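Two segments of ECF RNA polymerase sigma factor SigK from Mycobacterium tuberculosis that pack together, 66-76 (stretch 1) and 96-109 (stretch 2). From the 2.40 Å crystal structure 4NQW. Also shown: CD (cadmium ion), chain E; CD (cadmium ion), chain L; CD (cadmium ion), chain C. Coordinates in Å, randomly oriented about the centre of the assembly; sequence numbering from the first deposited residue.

Stretch 1, residues 66-76: GYSEETTQEIY
Stretch 2, residues 96-109: WLLTMAHRRAVDRV

The strongest polar link between the two segments is the salt bridge of Glu74 with Arg104. Arg104 NH1 donates to Glu74 OE1 across 3.2 Å with an N-H...acceptor angle of 154°, so charge attraction and hydrogen-bond direction act together. Both residues send CA-to-CB toward the opposing segment. Glu74 is m, t with chi3 near 5°; Arg104 is t, t, m with chi4 at -94°, a bend that lays its guanidinium group with one face against the backbone O of Glu74.

Arg108 makes the second polar cluster, and its side chain sits as a knob in a hole formed by Tyr67, Glu70, Thr71 and Glu74. Its chi angles are -139°, 74°, 146° and 73°, with chi1 and chi3 between wells. Arg108 NE donates a weak hydrogen bond to Thr71 OG1, 3.4 Å long and bent to 123°. Thr71 OG1 is itself a donor, at 2.7 Å, to Tyr67 O one turn earlier, which fits its m rotamer. Glu70 (m, t, chi3 -4°) adds a long salt bridge, with OE1 4.0 Å from Arg108 NH2 near the guanidinium plane. Glu74 OE2 lies 4.1 Å from Arg108 NH2 but well out of that plane; no N-H points at it, and the attraction is one of charge alone. Tyr67, at chi1 -70° and chi2 -72°, presents its ring edge, CD1 lying 3.8 Å from Arg108 NH2.

Beyond these charges the contact becomes apolar, centred on Ile75 (chi1 -68°, chi2 161°). Its CA-to-CB bond points sideways, yet the side-chain end comes nearer: CD1 reaches 3.5 Å from Ala101 CB, and CG2 lies 4.0 Å from Leu97 CD1 and 4.4 Å from Met100 CG. The aliphatic part of Arg104 extends this surface, its CD standing 3.7 Å from Ile75 CG1 and its CG 4.0 Å from Thr71 CG2. Leu97 is t, p and Met100 is p, t, p. Tyr76 (chi1 -74°, chi2 103°) starts away from the other segment, but its ring returns, bringing CE2 within 4.0 Å of Leu97 CD1.

Both segments are helical throughout and continue beyond both ends. Typical phi/psi values are -64/-42 at Thr71 and -69/-44 at Ala101. Backbone i to i-4 bonds run from Glu70 N to Gly66 O up to Tyr76 N to Thr72 O in the first helix, and from Met100 N to Trp96 O (weak) up to Val109 N to Ala105 O in the second. The axes approach to 9.8 Å with 136° between their N-to-C directions, an oblique, broadly antiparallel crossing. The register is set by CA pairs: Ile75 CA to Ala101 CA, 5.8 Å, and Thr71 CA to Ala105 CA, 6.9 Å. The small alanine side chains accompany this close approach, and the contact buries 571 Å² in total.

Cadmium ions bind outside this contact: Glu69 OE2 binds the cadmium ion of chain E at 2.4 Å, Asp107 OD1 that of chain C and Asp107 OD2 that of chain L, each at 2.4 Å.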

ATOM      1  N   GLY A  66      -5.891 -10.874  16.423  1.00 23.45           N
ATOM      2  CA  GLY A  66      -4.601 -11.160  17.054  1.00 23.94           C
ATOM      3  C   GLY A  66      -3.406 -10.864  16.168  1.00 22.40           C
ATOM      4  O   GLY A  66      -2.518 -10.102  16.549  1.00 21.95           O
ATOM      5  N   TYR A  67      -3.380 -11.467  14.983  1.00 20.86           N
ATOM      6  CA  TYR A  67      -2.278 -11.256  14.045  1.00 21.54           C
ATOM      7  C   TYR A  67      -2.282  -9.844  13.447  1.00 19.69           C
ATOM      8  O   TYR A  67      -1.218  -9.314  13.125  1.00 18.83           O
ATOM      9  CB  TYR A  67      -2.283 -12.323  12.942  1.00 24.10           C
ATOM     10  CG  TYR A  67      -1.902 -13.696  13.452  1.00 26.37           C
ATOM     11  CD1 TYR A  67      -0.588 -13.986  13.812  1.00 27.55           C
ATOM     12  CD2 TYR A  67      -2.856 -14.699  13.595  1.00 28.18           C
ATOM     13  CE1 TYR A  67      -0.234 -15.238  14.292  1.00 28.30           C
ATOM     14  CE2 TYR A  67      -2.511 -15.954  14.074  1.00 28.19           C
ATOM     15  CZ  TYR A  67      -1.200 -16.218  14.421  1.00 28.41           C
ATOM     16  OH  TYR A  67      -0.855 -17.462  14.896  1.00 29.73           O
ATOM     17  N   SER A  68      -3.462  -9.236  13.317  1.00 18.14           N
ATOM     18  CA  SER A  68      -3.561  -7.851  12.838  1.00 19.53           C
ATOM     19  C   SER A  68      -2.916  -6.863  13.814  1.00 20.37           C
ATOM     20  O   SER A  68      -2.294  -5.885  13.394  1.00 19.76           O
ATOM     21  CB  SER A  68      -5.017  -7.455  12.582  1.00 19.33           C
ATOM     22  OG  SER A  68      -5.543  -8.150  11.465  1.00 18.65           O
ATOM     23  N   GLU A  69      -3.074  -7.124  15.109  1.00 20.95           N
ATOM     24  CA  GLU A  69      -2.413  -6.333  16.142  1.00 22.56           C
ATOM     25  C   GLU A  69      -0.894  -6.482  16.058  1.00 21.91           C
ATOM     26  O   GLU A  69      -0.167  -5.490  16.043  1.00 20.74           O
ATOM     27  CB  GLU A  69      -2.908  -6.739  17.534  1.00 24.50           C
ATOM     28  CG  GLU A  69      -4.342  -6.323  17.821  1.00 26.62           C
ATOM     29  CD  GLU A  69      -4.864  -6.831  19.158  1.00 29.71           C
ATOM     30  OE1 GLU A  69      -4.088  -7.427  19.937  1.00 29.52           O
ATOM     31  OE2 GLU A  69      -6.066  -6.632  19.438  1.00 32.20           O
ATOM     32  N   GLU A  70      -0.422  -7.722  15.990  1.00 22.64           N
ATOM     33  CA  GLU A  70       1.018  -7.992  15.918  1.00 24.88           C
ATOM     34  C   GLU A  70       1.659  -7.423  14.651  1.00 22.10           C
ATOM     35  O   GLU A  70       2.760  -6.877  14.701  1.00 21.05           O
ATOM     36  CB  GLU A  70       1.290  -9.493  16.014  1.00 28.60           C
ATOM     37  CG  GLU A  70       0.938 -10.080  17.371  1.00 31.68           C
ATOM     38  CD  GLU A  70       1.311 -11.543  17.505  1.00 33.94           C
ATOM     39  OE1 GLU A  70       1.784 -12.144  16.517  1.00 34.79           O
ATOM     40  OE2 GLU A  70       1.131 -12.092  18.610  1.00 34.84           O
ATOM     41  N   THR A  71       0.969  -7.557  13.523  1.00 19.89           N
ATOM     42  CA  THR A  71       1.448  -7.011  12.254  1.00 18.94           C
ATOM     43  C   THR A  71       1.531  -5.484  12.310  1.00 18.58           C
ATOM     44  O   THR A  71       2.501  -4.899  11.833  1.00 17.91           O
ATOM     45  CB  THR A  71       0.539  -7.437  11.087  1.00 19.12           C
ATOM     46  OG1 THR A  71       0.419  -8.864  11.071  1.00 18.27           O
ATOM     47  CG2 THR A  71       1.095  -6.960   9.749  1.00 19.61           C
ATOM     48  N   THR A  72       0.520  -4.848  12.899  1.00 17.51           N
ATOM     49  CA  THR A  72       0.506  -3.391  13.058  1.00 18.75           C
ATOM     50  C   THR A  72       1.695  -2.902  13.893  1.00 19.87           C
ATOM     51  O   THR A  72       2.286  -1.871  13.579  1.00 20.88           O
ATOM     52  CB  THR A  72      -0.825  -2.900  13.668  1.00 19.70           C
ATOM     53  OG1 THR A  72      -1.908  -3.251  12.797  1.00 19.34           O
ATOM     54  CG2 THR A  72      -0.822  -1.388  13.859  1.00 20.57           C
ATOM     55  N   GLN A  73       2.043  -3.648  14.942  1.00 21.58           N
ATOM     56  CA  GLN A  73       3.231  -3.350  15.750  1.00 24.50           C
ATOM     57  C   GLN A  73       4.504  -3.419  14.920  1.00 25.71           C
ATOM     58  O   GLN A  73       5.348  -2.526  14.994  1.00 25.38           O
ATOM     59  CB  GLN A  73       3.371  -4.335  16.910  1.00 26.53           C
ATOM     60  CG  GLN A  73       2.409  -4.114  18.056  1.00 28.53           C
ATOM     61  CD  GLN A  73       2.666  -5.079  19.197  1.00 30.56           C
ATOM     62  OE1 GLN A  73       2.672  -6.295  19.003  1.00 32.87           O
ATOM     63  NE2 GLN A  73       2.889  -4.545  20.388  1.00 30.25           N
ATOM     64  N   GLU A  74       4.644  -4.497  14.152  1.00 27.97           N
ATOM     65  CA  GLU A  74       5.797  -4.677  13.276  1.00 30.40           C
ATOM     66  C   GLU A  74       5.924  -3.504  12.308  1.00 25.98           C
ATOM     67  O   GLU A  74       7.027  -3.030  12.046  1.00 24.70           O
ATOM     68  CB  GLU A  74       5.688  -5.988  12.492  1.00 35.92           C
ATOM     69  CG  GLU A  74       5.896  -7.243  13.328  1.00 41.43           C
ATOM     70  CD  GLU A  74       5.669  -8.529  12.546  1.00 46.82           C
ATOM     71  OE1 GLU A  74       5.434  -8.468  11.319  1.00 47.23           O
ATOM     72  OE2 GLU A  74       5.725  -9.611  13.166  1.00 47.17           O
ATOM     73  N   ILE A  75       4.786  -3.038  11.796  1.00 23.01           N
ATOM     74  CA  ILE A  75       4.752  -1.936  10.832  1.00 21.02           C
ATOM     75  C   ILE A  75       5.302  -0.653  11.448  1.00 21.07           C
ATOM     76  O   ILE A  75       6.178  -0.018  10.869  1.00 21.37           O
ATOM     77  CB  ILE A  75       3.326  -1.701  10.282  1.00 20.07           C
ATOM     78  CG1 ILE A  75       2.902  -2.889   9.414  1.00 17.35           C
ATOM     79  CG2 ILE A  75       3.269  -0.430   9.446  1.00 21.94           C
ATOM     80  CD1 ILE A  75       1.409  -3.017   9.186  1.00 15.07           C
ATOM     81  N   TYR A  76       4.804  -0.283  12.624  1.00 21.89           N
ATOM     82  CA  TYR A  76       5.263   0.938  13.294  1.00 22.11           C
ATOM     83  C   TYR A  76       6.669   0.813  13.889  1.00 23.70           C
ATOM     84  O   TYR A  76       7.345   1.826  14.086  1.00 23.92           O
ATOM     85  CB  TYR A  76       4.250   1.403  14.345  1.00 20.32           C
ATOM     86  CG  TYR A  76       3.032   2.026  13.710  1.00 19.93           C
ATOM     87  CD1 TYR A  76       1.832   1.328  13.615  1.00 20.60           C
ATOM     88  CD2 TYR A  76       3.090   3.305  13.171  1.00 19.59           C
ATOM     89  CE1 TYR A  76       0.719   1.896  13.015  1.00 20.87           C
ATOM     90  CE2 TYR A  76       1.985   3.880  12.569  1.00 19.88           C
ATOM     91  CZ  TYR A  76       0.802   3.173  12.494  1.00 20.49           C
ATOM     92  OH  TYR A  76      -0.296   3.748  11.900  1.00 20.32           O
ATOM     93  N   TRP A  96       4.017   6.073   1.928  1.00 24.71           N
ATOM     94  CA  TRP A  96       5.174   5.329   2.426  1.00 25.21           C
ATOM     95  C   TRP A  96       4.761   4.350   3.529  1.00 24.53           C
ATOM     96  O   TRP A  96       5.205   3.202   3.548  1.00 23.72           O
ATOM     97  CB  TRP A  96       6.216   6.320   2.949  1.00 26.67           C
ATOM     98  CG  TRP A  96       7.532   5.736   3.362  1.00 27.38           C
ATOM     99  CD1 TRP A  96       8.581   5.422   2.548  1.00 28.60           C
ATOM    100  CD2 TRP A  96       7.958   5.446   4.698  1.00 27.10           C
ATOM    101  NE1 TRP A  96       9.628   4.935   3.295  1.00 29.40           N
ATOM    102  CE2 TRP A  96       9.271   4.939   4.618  1.00 27.22           C
ATOM    103  CE3 TRP A  96       7.353   5.554   5.954  1.00 27.40           C
ATOM    104  CZ2 TRP A  96       9.991   4.542   5.745  1.00 26.88           C
ATOM    105  CZ3 TRP A  96       8.069   5.160   7.076  1.00 28.15           C
ATOM    106  CH2 TRP A  96       9.377   4.662   6.963  1.00 27.79           C
ATOM    107  N   LEU A  97       3.892   4.810   4.428  1.00 25.08           N
ATOM    108  CA  LEU A  97       3.403   3.997   5.544  1.00 24.67           C
ATOM    109  C   LEU A  97       2.435   2.903   5.089  1.00 24.37           C
ATOM    110  O   LEU A  97       2.595   1.738   5.455  1.00 23.37           O
ATOM    111  CB  LEU A  97       2.720   4.892   6.586  1.00 22.67           C
ATOM    112  CG  LEU A  97       2.006   4.216   7.763  1.00 18.60           C
ATOM    113  CD1 LEU A  97       3.000   3.522   8.676  1.00 13.90           C
ATOM    114  CD2 LEU A  97       1.194   5.241   8.540  1.00 20.72           C
ATOM    115  N   LEU A  98       1.422   3.276   4.310  1.00 23.68           N
ATOM    116  CA  LEU A  98       0.407   2.305   3.885  1.00 23.58           C
ATOM    117  C   LEU A  98       0.966   1.249   2.935  1.00 22.43           C
ATOM    118  O   LEU A  98       0.527   0.102   2.952  1.00 20.57           O
ATOM    119  CB  LEU A  98      -0.812   2.994   3.254  1.00 23.94           C
ATOM    120  CG  LEU A  98      -1.979   3.315   4.195  1.00 24.37           C
ATOM    121  CD1 LEU A  98      -2.522   2.065   4.870  1.00 26.51           C
ATOM    122  CD2 LEU A  98      -1.573   4.330   5.240  1.00 22.91           C
ATOM    123  N   THR A  99       1.938   1.638   2.115  1.00 22.66           N
ATOM    124  CA  THR A  99       2.582   0.708   1.189  1.00 22.29           C
ATOM    125  C   THR A  99       3.369  -0.370   1.934  1.00 22.69           C
ATOM    126  O   THR A  99       3.300  -1.547   1.576  1.00 24.68           O
ATOM    127  CB  THR A  99       3.519   1.451   0.220  1.00 22.26           C
ATOM    128  OG1 THR A  99       2.769   2.436  -0.501  1.00 21.21           O
ATOM    129  CG2 THR A  99       4.161   0.487  -0.768  1.00 22.15           C
ATOM    130  N   MET A 100       4.116   0.027   2.963  1.00 22.31           N
ATOM    131  CA  MET A 100       4.873  -0.939   3.764  1.00 22.69           C
ATOM    132  C   MET A 100       3.949  -1.800   4.629  1.00 20.59           C
ATOM    133  O   MET A 100       4.263  -2.955   4.913  1.00 19.72           O
ATOM    134  CB  MET A 100       5.943  -0.241   4.616  1.00 26.80           C
ATOM    135  CG  MET A 100       5.428   0.647   5.737  1.00 31.40           C
ATOM    136  SD  MET A 100       6.699   1.061   6.949  1.00 44.99           S
ATOM    137  CE  MET A 100       7.929   1.856   5.915  1.00 46.76           C
ATOM    138  N   ALA A 101       2.813  -1.231   5.033  1.00 19.81           N
ATOM    139  CA  ALA A 101       1.800  -1.955   5.808  1.00 19.84           C
ATOM    140  C   ALA A 101       1.128  -3.026   4.957  1.00 20.46           C
ATOM    141  O   ALA A 101       0.926  -4.158   5.405  1.00 21.14           O
ATOM    142  CB  ALA A 101       0.757  -0.990   6.350  1.00 18.38           C
ATOM    143  N   HIS A 102       0.785  -2.656   3.728  1.00 20.19           N
ATOM    144  CA  HIS A 102       0.177  -3.582   2.784  1.00 18.56           C
ATOM    145  C   HIS A 102       1.133  -4.704   2.405  1.00 16.73           C
ATOM    146  O   HIS A 102       0.742  -5.870   2.335  1.00 15.05           O
ATOM    147  CB  HIS A 102      -0.244  -2.847   1.519  1.00 19.36           C
ATOM    148  CG  HIS A 102      -1.006  -3.706   0.566  1.00 20.25           C
ATOM    149  ND1 HIS A 102      -2.347  -3.964   0.720  1.00 21.82           N
ATOM    150  CD2 HIS A 102      -0.612  -4.390  -0.533  1.00 19.79           C
ATOM    151  CE1 HIS A 102      -2.750  -4.763  -0.250  1.00 21.23           C
ATOM    152  NE2 HIS A 102      -1.717  -5.035  -1.026  1.00 20.13           N
ATOM    153  N   ARG A 103       2.382  -4.337   2.141  1.00 16.32           N
ATOM    154  CA  ARG A 103       3.412  -5.308   1.794  1.00 17.26           C
ATOM    155  C   ARG A 103       3.563  -6.350   2.900  1.00 16.79           C
ATOM    156  O   ARG A 103       3.716  -7.539   2.616  1.00 18.57           O
ATOM    157  CB  ARG A 103       4.746  -4.598   1.550  1.00 18.22           C
ATOM    158  CG  ARG A 103       5.905  -5.523   1.209  1.00 19.99           C
ATOM    159  CD  ARG A 103       7.230  -4.785   1.265  1.00 22.02           C
ATOM    160  NE  ARG A 103       8.369  -5.701   1.190  1.00 26.23           N
ATOM    161  CZ  ARG A 103       9.126  -5.902   0.111  1.00 31.96           C
ATOM    162  NH1 ARG A 103       8.898  -5.245  -1.020  1.00 36.29           N
ATOM    163  NH2 ARG A 103      10.133  -6.765   0.167  1.00 35.09           N
ATOM    164  N   ARG A 104       3.508  -5.898   4.152  1.00 14.15           N
ATOM    165  CA  ARG A 104       3.679  -6.780   5.304  1.00 14.32           C
ATOM    166  C   ARG A 104       2.472  -7.695   5.506  1.00 15.11           C
ATOM    167  O   ARG A 104       2.632  -8.883   5.776  1.00 14.96           O
ATOM    168  CB  ARG A 104       3.940  -5.957   6.571  1.00 15.78           C
ATOM    169  CG  ARG A 104       4.489  -6.765   7.736  1.00 17.58           C
ATOM    170  CD  ARG A 104       4.978  -5.856   8.851  1.00 20.19           C
ATOM    171  NE  ARG A 104       6.267  -5.234   8.542  1.00 21.99           N
ATOM    172  CZ  ARG A 104       7.459  -5.709   8.909  1.00 22.78           C
ATOM    173  NH1 ARG A 104       7.570  -6.833   9.607  1.00 22.85           N
ATOM    174  NH2 ARG A 104       8.560  -5.050   8.570  1.00 23.91           N
ATOM    175  N   ALA A 105       1.269  -7.137   5.371  1.00 15.92           N
ATOM    176  CA  ALA A 105       0.034  -7.911   5.511  1.00 15.92           C
ATOM    177  C   ALA A 105      -0.114  -8.964   4.410  1.00 17.85           C
ATOM    178  O   ALA A 105      -0.444 -10.119   4.688  1.00 17.66           O
ATOM    179  CB  ALA A 105      -1.169  -6.985   5.512  1.00 13.68           C
ATOM    180  N   VAL A 106       0.123  -8.556   3.164  1.00 19.90           N
ATOM    181  CA  VAL A 106       0.039  -9.462   2.017  1.00 21.60           C
ATOM    182  C   VAL A 106       1.059 -10.591   2.150  1.00 22.76           C
ATOM    183  O   VAL A 106       0.743 -11.756   1.908  1.00 22.63           O
ATOM    184  CB  VAL A 106       0.236  -8.699   0.684  1.00 20.84           C
ATOM    185  CG1 VAL A 106       0.658  -9.633  -0.445  1.00 20.30           C
ATOM    186  CG2 VAL A 106      -1.041  -7.953   0.315  1.00 20.18           C
ATOM    187  N   ASP A 107       2.280 -10.236   2.537  1.00 24.94           N
ATOM    188  CA  ASP A 107       3.318 -11.223   2.822  1.00 27.81           C
ATOM    189  C   ASP A 107       2.840 -12.261   3.845  1.00 29.39           C
ATOM    190  O   ASP A 107       3.068 -13.460   3.677  1.00 28.97           O
ATOM    191  CB  ASP A 107       4.581 -10.524   3.329  1.00 29.74           C
ATOM    192  CG  ASP A 107       5.577 -11.487   3.934  1.00 32.16           C
ATOM    193  OD1 ASP A 107       5.448 -11.804   5.137  1.00 35.45           O
ATOM    194  OD2 ASP A 107       6.496 -11.917   3.208  1.00 32.40           O
ATOM    195  N   ARG A 108       2.182 -11.784   4.899  1.00 31.19           N
ATOM    196  CA  ARG A 108       1.632 -12.646   5.951  1.00 34.35           C
ATOM    197  C   ARG A 108       0.698 -13.712   5.377  1.00 35.89           C
ATOM    198  O   ARG A 108       0.732 -14.868   5.796  1.00 35.89           O
ATOM    199  CB  ARG A 108       0.863 -11.806   6.977  1.00 36.93           C
ATOM    200  CG  ARG A 108       1.076 -12.209   8.425  1.00 43.02           C
ATOM    201  CD  ARG A 108       2.453 -11.792   8.922  1.00 48.77           C
ATOM    202  NE  ARG A 108       2.450 -11.426  10.337  1.00 52.92           N
ATOM    203  CZ  ARG A 108       2.341 -12.284  11.351  1.00 55.50           C
ATOM    204  NH1 ARG A 108       2.211 -13.591  11.136  1.00 53.52           N
ATOM    205  NH2 ARG A 108       2.353 -11.825  12.600  1.00 58.06           N
ATOM    206  N   VAL A 109      -0.134 -13.309   4.419  1.00 38.15           N
ATOM    207  CA  VAL A 109      -1.075 -14.217   3.756  1.00 38.77           C
ATOM    208  C   VAL A 109      -0.357 -15.217   2.845  1.00 36.09           C
ATOM    209  O   VAL A 109      -0.694 -16.399   2.836  1.00 37.42           O
ATOM    210  CB  VAL A 109      -2.129 -13.429   2.937  1.00 39.06           C
ATOM    211  CG1 VAL A 109      -2.961 -14.361   2.059  1.00 40.13           C
ATOM    212  CG2 VAL A 109      -3.031 -12.630   3.868  1.00 37.52           C
TER
HETATM  213 CD    CD E 203      -6.115  -7.083  21.821  1.00 29.34          CD
HETATM  214 CD    CD L 102       7.072 -11.924   0.865  0.60 47.59          CD
HETATM  215 CD    CD C 201       6.816 -13.729   5.758  1.00 46.88          CD
HETATM  216  O   HOH W   1       4.892 -14.163   7.636  1.00 23.66           O
HETATM  217  O   HOH W   2      -8.487  -7.695  21.144  1.00 38.81           O
HETATM  218  O   HOH W   3      -8.015  -5.572  22.959  1.00 29.13           O